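Long-range contacts in botulinum neurotoxin type G (Clostridium botulinum, PDB 3MPP), which attaches to the host nerve-cell surface through its receptor-binding domain and delivers a zinc-protease light chain into the cytosol: residues R284-A290 with Y307-D313; S48-Q54 with N180-K185. The protein carries 4 engineered substitutions. All blocks are in the same frame, centred on the assembly; numbering follows the deposited sequence.

Contact 1 of 2, residues R284-A290 with Y307-D313; sequences RFIIKKA and YIYLNID
Arg-284 and Asp-313 lock one end of this antiparallel pair with a salt bridge: Arg-284 NE gives its hydrogen to Asp-313 OD1 at 2.8 Å, in the guanidinium plane, and the N-H...O line is almost straight at 171°. OD1 is met on its syn side, somewhat out of the carboxylate plane. With the planes 68° apart the groups do not pair flat through two bonds; across these strands the bond runs through NE. Asp-313 CG sits between its backbone N and carbonyl carbon (chi1 74°), which swings the carboxylate toward Arg-284, while Asp-313 N donates to Arg-284 O. Asp-313 OD2 lies 3.5 Å from Ile-286 CD1 and accepts a hydrogen bond from Gln-239 NE2.

At the other end Ala-290 CB rests over one face of the Tyr-309 ring, a CH-pi contact 3.8 Å from the centroid, and Arg-321 makes a cation-pi contact with the same ring. Between these ends Lys-288 CG passes 3.4 Å from Asn-311 ND2; the lysine's NZ goes on to Asp-237, and Asn-311 OD1 accepts a hydrogen bond from Arg-321 NE.

The buried side carries Phe-285, Ile-287, Leu-310 and Ile-312. Phe-285 CE1 meets Ile-312 CG1 at 3.7 Å, and Ile-287 CG1 meets Leu-310 CD2 at 3.8 Å, each pair lying side by side. Within the beta-trefoil C-terminal subdomain, strand 239-244 pairs with 285-289, and strands 320-325 and 346-353 pair with 307-312.

Contact 2 of 2, residues S48-Q54 with N180-K185; sequences SNITAHQ and NDIDFK
Thr-51 and Asp-183 face each other as a non-hydrogen-bonded antiparallel pair, and their side chains, lying side by side, supply the bond that the backbone omits there. From Thr-51 CB, 3.6 Å from Asp-183 OD1, the side chain forks. The hydroxyl branch, with OG1 anti to the carbonyl carbon (chi1 -65°), donates to Asp-183 OD1 at 2.9 Å, arriving from above the carboxylate plane, 55° out of it. The methyl branch, CG2, touches the same OD1 at 3.4 Å and also comes up against Asp-181 CG at 3.8 Å; within its own strand it lies over one face of the His-53 ring, towards the rim.

That ring is set almost perpendicular to the Asp-181 carboxylate, the planes 88° apart. ND1 of His-53 comes within 2.9 Å of Asp-181 OD1, but the angle is too poor for a hydrogen bond, so the approach is better read as close polar contact.

These residues lie on the polar side of this strand pair, in a sheet of the N-terminal subdomain, whose family belongs to the concanavalin-like clan of jelly-roll beta sandwiches. Strand 50-53 lies between 23-26 and 181-187, and 90-98 follows on the far side of 181-187. Ile-50, Ala-52, Ile-182 and Phe-184 turn the other way, into the sandwich, where they meet Leu-5, Leu-7, Phe-40 and Ile-94, and Phe-201 stacks edge-to-face with Phe-184.

Backbone bonds tie Ile-50 to Phe-184 and Ala-52 to Ile-182 in both directions; the bond from Phe-184 N to Ile-50 O is 2.7 Å long. Ile-50 O also lies at the edge of the Phe-184 ring, in its plane, 3.6 Å from Phe-184 CD2. Gln-54 N adds a hydrogen bond to Asn-180 O.

How the contacts relate
Contacts 1 and 2 lie on opposite sides of the chain's centre, with their own centres about 42 Å apart and nearest atoms about 30 Å apart; they share no strand and belong to different subdomains. Both are antiparallel pairs, partly buried, with an apolar buried face and a more exposed one, mixed in contact 1 and polar in contact 2. The trefoil pair, 284-290 with 307-313, buries more surface, 826 Å² against 553 Å², and adds an ionic bond and an aromatic CH-pi contact at its ends. The sandwich pair, 48-54 with 180-185, has 125 residues between its segments, against 16 in contact 1, and its cross-strand side-chain bond is a neutral hydroxyl to a carboxylate.

Contact 1 of 2, residues R284-A290 with Y307-D313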
loop_
_atom_site.group_PDB
_atom_site.type_symbol
_atom_site.label_atom_id
_atom_site.label_comp_id
_atom_site.label_asym_id
_atom_site.label_seq_id
_atom_site.Cartn_x
_atom_site.Cartn_y
_atom_site.Cartn_z
ATOM N N ARG A 284 -0.030 20.496 0.350
ATOM C CA ARG A 284 0.576 19.586 1.299
ATOM C C ARG A 284 -0.164 19.712 2.634
ATOM O O ARG A 284 -0.214 20.786 3.218
ATOM C CB ARG A 284 2.060 19.901 1.439
ATOM C CG ARG A 284 2.844 18.849 2.219
ATOM C CD ARG A 284 4.319 19.136 2.119
ATOM N NE ARG A 284 4.668 20.421 2.709
ATOM C CZ ARG A 284 5.879 20.969 2.642
ATOM N NH1 ARG A 284 6.866 20.337 2.013
ATOM N NH2 ARG A 284 6.103 22.151 3.193
ATOM N N PHE A 285 -0.772 18.618 3.075
ATOM C CA PHE A 285 -1.645 18.612 4.239
ATOM C C PHE A 285 -0.954 18.029 5.448
ATOM O O PHE A 285 -0.076 17.170 5.323
ATOM C CB PHE A 285 -2.878 17.731 3.974
ATOM C CG PHE A 285 -3.803 18.268 2.917
ATOM C CD1 PHE A 285 -4.884 19.070 3.270
ATOM C CD2 PHE A 285 -3.611 17.950 1.577
ATOM C CE1 PHE A 285 -5.750 19.570 2.301
ATOM C CE2 PHE A 285 -4.475 18.443 0.593
ATOM C CZ PHE A 285 -5.546 19.262 0.967
ATOM N N ILE A 286 -1.385 18.474 6.625
ATOM C CA ILE A 286 -1.026 17.810 7.872
ATOM C C ILE A 286 -2.313 17.545 8.644
ATOM O O ILE A 286 -3.084 18.456 8.897
ATOM C CB ILE A 286 -0.084 18.652 8.724
ATOM C CG1 ILE A 286 1.255 18.823 7.996
ATOM C CG2 ILE A 286 0.106 18.011 10.107
ATOM C CD1 ILE A 286 2.187 19.812 8.659
ATOM N N ILE A 287 -2.539 16.290 9.007
ATOM C CA ILE A 287 -3.686 15.932 9.826
ATOM C C ILE A 287 -3.425 16.259 11.295
ATOM O O ILE A 287 -2.428 15.809 11.876
ATOM C CB ILE A 287 -4.045 14.439 9.644
ATOM C CG1 ILE A 287 -4.209 14.114 8.146
ATOM C CG2 ILE A 287 -5.322 14.098 10.379
ATOM C CD1 ILE A 287 -4.323 12.635 7.881
ATOM N N LYS A 288 -4.332 17.034 11.895
ATOM C CA LYS A 288 -4.225 17.418 13.307
ATOM C C LYS A 288 -5.389 16.833 14.105
ATOM O O LYS A 288 -6.516 16.745 13.607
ATOM C CB LYS A 288 -4.277 18.957 13.464
ATOM C CG LYS A 288 -3.249 19.733 12.661
ATOM C CD LYS A 288 -1.819 19.327 13.030
ATOM C CE LYS A 288 -1.493 19.747 14.456
ATOM N NZ LYS A 288 -0.039 19.560 14.757
ATOM N N LYS A 289 -5.129 16.476 15.354
ATOM C CA LYS A 289 -6.197 16.069 16.254
ATOM C C LYS A 289 -7.067 17.264 16.577
ATOM O O LYS A 289 -6.566 18.308 16.981
ATOM C CB LYS A 289 -5.631 15.484 17.550
ATOM C CG LYS A 289 -4.957 14.134 17.370
ATOM C CD LYS A 289 -4.296 13.666 18.666
ATOM C CE LYS A 289 -3.233 12.612 18.371
ATOM N NZ LYS A 289 -2.677 11.986 19.621
ATOM N N ALA A 290 -8.371 17.118 16.391
ATOM C CA ALA A 290 -9.284 18.197 16.734
ATOM C C ALA A 290 -9.659 18.114 18.210
ATOM O O ALA A 290 -9.717 19.132 18.902
ATOM C CB ALA A 290 -10.521 18.149 15.871
ATOM N N TYR A 307 -11.937 12.785 15.091
ATOM C CA TYR A 307 -12.188 14.179 14.737
ATOM C C TYR A 307 -10.866 14.910 14.470
ATOM O O TYR A 307 -9.955 14.890 15.304
ATOM C CB TYR A 307 -12.982 14.862 15.844
ATOM C CG TYR A 307 -14.394 14.327 15.954
ATOM C CD1 TYR A 307 -15.406 14.825 15.152
ATOM C CD2 TYR A 307 -14.708 13.316 16.853
ATOM C CE1 TYR A 307 -16.698 14.339 15.243
ATOM C CE2 TYR A 307 -15.998 12.823 16.950
ATOM C CZ TYR A 307 -16.987 13.342 16.141
ATOM O OH TYR A 307 -18.271 12.858 16.226
ATOM N N ILE A 308 -10.751 15.532 13.301
ATOM C CA ILE A 308 -9.462 16.047 12.865
ATOM C C ILE A 308 -9.605 17.404 12.214
ATOM O O ILE A 308 -10.715 17.812 11.840
ATOM C CB ILE A 308 -8.804 15.104 11.819
ATOM C CG1 ILE A 308 -9.596 15.167 10.502
ATOM C CG2 ILE A 308 -8.747 13.673 12.358
ATOM C CD1 ILE A 308 -8.771 15.063 9.268
ATOM N N TYR A 309 -8.484 18.115 12.117
ATOM C CA TYR A 309 -8.383 19.247 11.201
ATOM C C TYR A 309 -7.433 18.900 10.075
ATOM O O TYR A 309 -6.500 18.116 10.264
ATOM C CB TYR A 309 -7.797 20.487 11.892
ATOM C CG TYR A 309 -8.461 20.909 13.163
ATOM C CD1 TYR A 309 -9.791 21.302 13.178
ATOM C CD2 TYR A 309 -7.741 20.971 14.352
ATOM C CE1 TYR A 309 -10.400 21.736 14.355
ATOM C CE2 TYR A 309 -8.345 21.406 15.539
ATOM C CZ TYR A 309 -9.677 21.780 15.526
ATOM O OH TYR A 309 -10.296 22.200 16.685
ATOM N N LEU A 310 -7.626 19.530 8.920
ATOM C CA LEU A 310 -6.650 19.404 7.847
ATOM C C LEU A 310 -5.920 20.742 7.707
ATOM O O LEU A 310 -6.490 21.704 7.194
ATOM C CB LEU A 310 -7.338 18.999 6.530
ATOM C CG LEU A 310 -7.859 17.551 6.441
ATOM C CD1 LEU A 310 -8.598 17.270 5.112
ATOM C CD2 LEU A 310 -6.691 16.555 6.603
ATOM N N ASN A 311 -4.690 20.811 8.217
ATOM C CA ASN A 311 -3.820 21.968 8.009
ATOM C C ASN A 311 -3.186 21.861 6.618
ATOM O O ASN A 311 -3.045 20.761 6.074
ATOM C CB ASN A 311 -2.703 22.025 9.063
ATOM C CG ASN A 311 -3.152 22.648 10.393
ATOM O OD1 ASN A 311 -4.288 23.083 10.545
ATOM N ND2 ASN A 311 -2.238 22.690 11.359
ATOM N N ILE A 312 -2.796 22.996 6.049
ATOM C CA ILE A 312 -2.082 23.005 4.777
ATOM C C ILE A 312 -0.865 23.888 4.990
ATOM O O ILE A 312 -1.005 25.048 5.373
ATOM C CB ILE A 312 -2.930 23.607 3.650
ATOM C CG1 ILE A 312 -4.194 22.769 3.440
ATOM C CG2 ILE A 312 -2.079 23.762 2.369
ATOM C CD1 ILE A 312 -5.249 23.445 2.540
ATOM N N ASP A 313 0.330 23.338 4.775
ATOM C CA ASP A 313 1.536 24.056 5.197
ATOM C C ASP A 313 2.415 24.518 4.042
ATOM O O ASP A 313 3.540 24.941 4.269
ATOM C CB ASP A 313 2.372 23.223 6.183
ATOM C CG ASP A 313 3.107 22.071 5.499
ATOM O OD1 ASP A 313 2.819 21.802 4.313
ATOM O OD2 ASP A 313 3.970 21.435 6.145
#

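Contact 2 of 2, residues S48-Q54 with N180-K185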
loop_
_atom_site.group_PDB
_atom_site.type_symbol
_atom_site.label_atom_id
_atom_site.label_comp_id
_atom_site.label_asym_id
_atom_site.label_seq_id
_atom_site.Cartn_x
_atom_site.Cartn_y
_atom_site.Cartn_z
ATOM N N SER A 48 22.333 -8.574 6.316
ATOM C CA SER A 48 20.913 -8.264 6.327
ATOM C C SER A 48 20.166 -9.552 6.027
ATOM O O SER A 48 19.796 -9.822 4.881
ATOM C CB SER A 48 20.570 -7.213 5.264
ATOM O OG SER A 48 19.234 -6.753 5.458
ATOM N N ASN A 49 19.976 -10.373 7.047
ATOM C CA ASN A 49 19.370 -11.674 6.822
ATOM C C ASN A 49 18.599 -12.168 8.036
ATOM O O ASN A 49 18.856 -11.750 9.164
ATOM C CB ASN A 49 20.436 -12.693 6.440
ATOM C CG ASN A 49 21.282 -13.110 7.630
ATOM O OD1 ASN A 49 22.183 -12.385 8.049
ATOM N ND2 ASN A 49 20.977 -14.274 8.193
ATOM N N ILE A 50 17.645 -13.054 7.780
ATOM C CA ILE A 50 16.915 -13.753 8.826
ATOM C C ILE A 50 16.855 -15.201 8.413
ATOM O O ILE A 50 16.557 -15.508 7.255
ATOM C CB ILE A 50 15.467 -13.262 8.939
ATOM C CG1 ILE A 50 15.423 -11.778 9.315
ATOM C CG2 ILE A 50 14.679 -14.109 9.953
ATOM C CD1 ILE A 50 14.027 -11.194 9.274
ATOM N N THR A 51 17.158 -16.092 9.346
ATOM C CA THR A 51 16.966 -17.512 9.111
ATOM C C THR A 51 15.913 -18.026 10.088
ATOM O O THR A 51 16.007 -17.804 11.296
ATOM C CB THR A 51 18.278 -18.310 9.272
ATOM O OG1 THR A 51 19.212 -17.912 8.260
ATOM C CG2 THR A 51 18.017 -19.797 9.131
ATOM N N ALA A 52 14.886 -18.674 9.556
ATOM C CA ALA A 52 13.940 -19.388 10.401
ATOM C C ALA A 52 14.409 -20.831 10.509
ATOM O O ALA A 52 14.414 -21.564 9.521
ATOM C CB ALA A 52 12.541 -19.321 9.822
ATOM N N HIS A 53 14.850 -21.219 11.701
ATOM C CA HIS A 53 15.277 -22.593 11.949
ATOM C C HIS A 53 14.098 -23.383 12.500
ATOM O O HIS A 53 13.649 -23.145 13.623
ATOM C CB HIS A 53 16.448 -22.646 12.935
ATOM C CG HIS A 53 17.732 -22.093 12.394
ATOM N ND1 HIS A 53 18.657 -22.868 11.727
ATOM C CD2 HIS A 53 18.255 -20.844 12.442
ATOM C CE1 HIS A 53 19.689 -22.121 11.379
ATOM N NE2 HIS A 53 19.471 -20.889 11.802
ATOM N N GLN A 54 13.602 -24.322 11.702
ATOM C CA GLN A 54 12.384 -25.055 12.030
ATOM C C GLN A 54 12.682 -26.497 12.423
ATOM O O GLN A 54 12.749 -27.378 11.568
ATOM C CB GLN A 54 11.424 -25.014 10.841
ATOM C CG GLN A 54 10.107 -25.734 11.051
ATOM C CD GLN A 54 9.141 -25.504 9.902
ATOM O OE1 GLN A 54 8.123 -26.186 9.783
ATOM N NE2 GLN A 54 9.460 -24.539 9.046
ATOM N N ASN A 180 15.045 -27.471 6.465
ATOM C CA ASN A 180 14.678 -27.032 7.807
ATOM C C ASN A 180 14.830 -25.525 7.970
ATOM O O ASN A 180 14.269 -24.930 8.893
ATOM C CB ASN A 180 15.535 -27.742 8.857
ATOM C CG ASN A 180 15.279 -29.232 8.910
ATOM O OD1 ASN A 180 14.131 -29.678 8.905
ATOM N ND2 ASN A 180 16.351 -30.013 8.970
ATOM N N ASP A 181 15.598 -24.910 7.078
ATOM C CA ASP A 181 15.836 -23.473 7.153
ATOM C C ASP A 181 15.108 -22.693 6.072
ATOM O O ASP A 181 15.064 -23.106 4.909
ATOM C CB ASP A 181 17.332 -23.176 7.057
ATOM C CG ASP A 181 18.079 -23.535 8.321
ATOM O OD1 ASP A 181 17.416 -23.821 9.339
ATOM O OD2 ASP A 181 19.327 -23.527 8.294
ATOM N N ILE A 182 14.532 -21.562 6.463
ATOM C CA ILE A 182 14.058 -20.592 5.492
ATOM C C ILE A 182 14.917 -19.348 5.628
ATOM O O ILE A 182 14.970 -18.738 6.698
ATOM C CB ILE A 182 12.579 -20.238 5.699
ATOM C CG1 ILE A 182 11.716 -21.492 5.502
ATOM C CG2 ILE A 182 12.163 -19.100 4.741
ATOM C CD1 ILE A 182 10.253 -21.303 5.816
ATOM N N ASP A 183 15.607 -18.986 4.550
ATOM C CA ASP A 183 16.474 -17.815 4.565
ATOM C C ASP A 183 15.805 -16.618 3.915
ATOM O O ASP A 183 15.402 -16.673 2.751
ATOM C CB ASP A 183 17.782 -18.086 3.836
ATOM C CG ASP A 183 18.741 -18.939 4.645
ATOM O OD1 ASP A 183 18.414 -19.289 5.801
ATOM O OD2 ASP A 183 19.826 -19.256 4.114
ATOM N N PHE A 184 15.722 -15.531 4.674
ATOM C CA PHE A 184 15.258 -14.250 4.154
ATOM C C PHE A 184 16.489 -13.402 3.917
ATOM O O PHE A 184 17.193 -13.026 4.872
ATOM C CB PHE A 184 14.321 -13.586 5.151
ATOM C CG PHE A 184 13.088 -14.391 5.439
ATOM C CD1 PHE A 184 11.872 -14.043 4.877
ATOM C CD2 PHE A 184 13.149 -15.504 6.261
ATOM C CE1 PHE A 184 10.730 -14.785 5.139
ATOM C CE2 PHE A 184 12.007 -16.257 6.531
ATOM C CZ PHE A 184 10.800 -15.896 5.965
ATOM N N LYS A 185 16.769 -13.128 2.646
ATOM C CA LYS A 185 18.039 -12.522 2.265
ATOM C C LYS A 185 18.066 -12.258 0.766
ATOM O O LYS A 185 17.562 -13.059 -0.005
ATOM C CB LYS A 185 19.170 -13.495 2.630
ATOM C CG LYS A 185 20.562 -12.999 2.374
ATOM C CD LYS A 185 21.570 -14.112 2.661
ATOM C CE LYS A 185 22.998 -13.587 2.672
ATOM N NZ LYS A 185 23.938 -14.579 3.269
#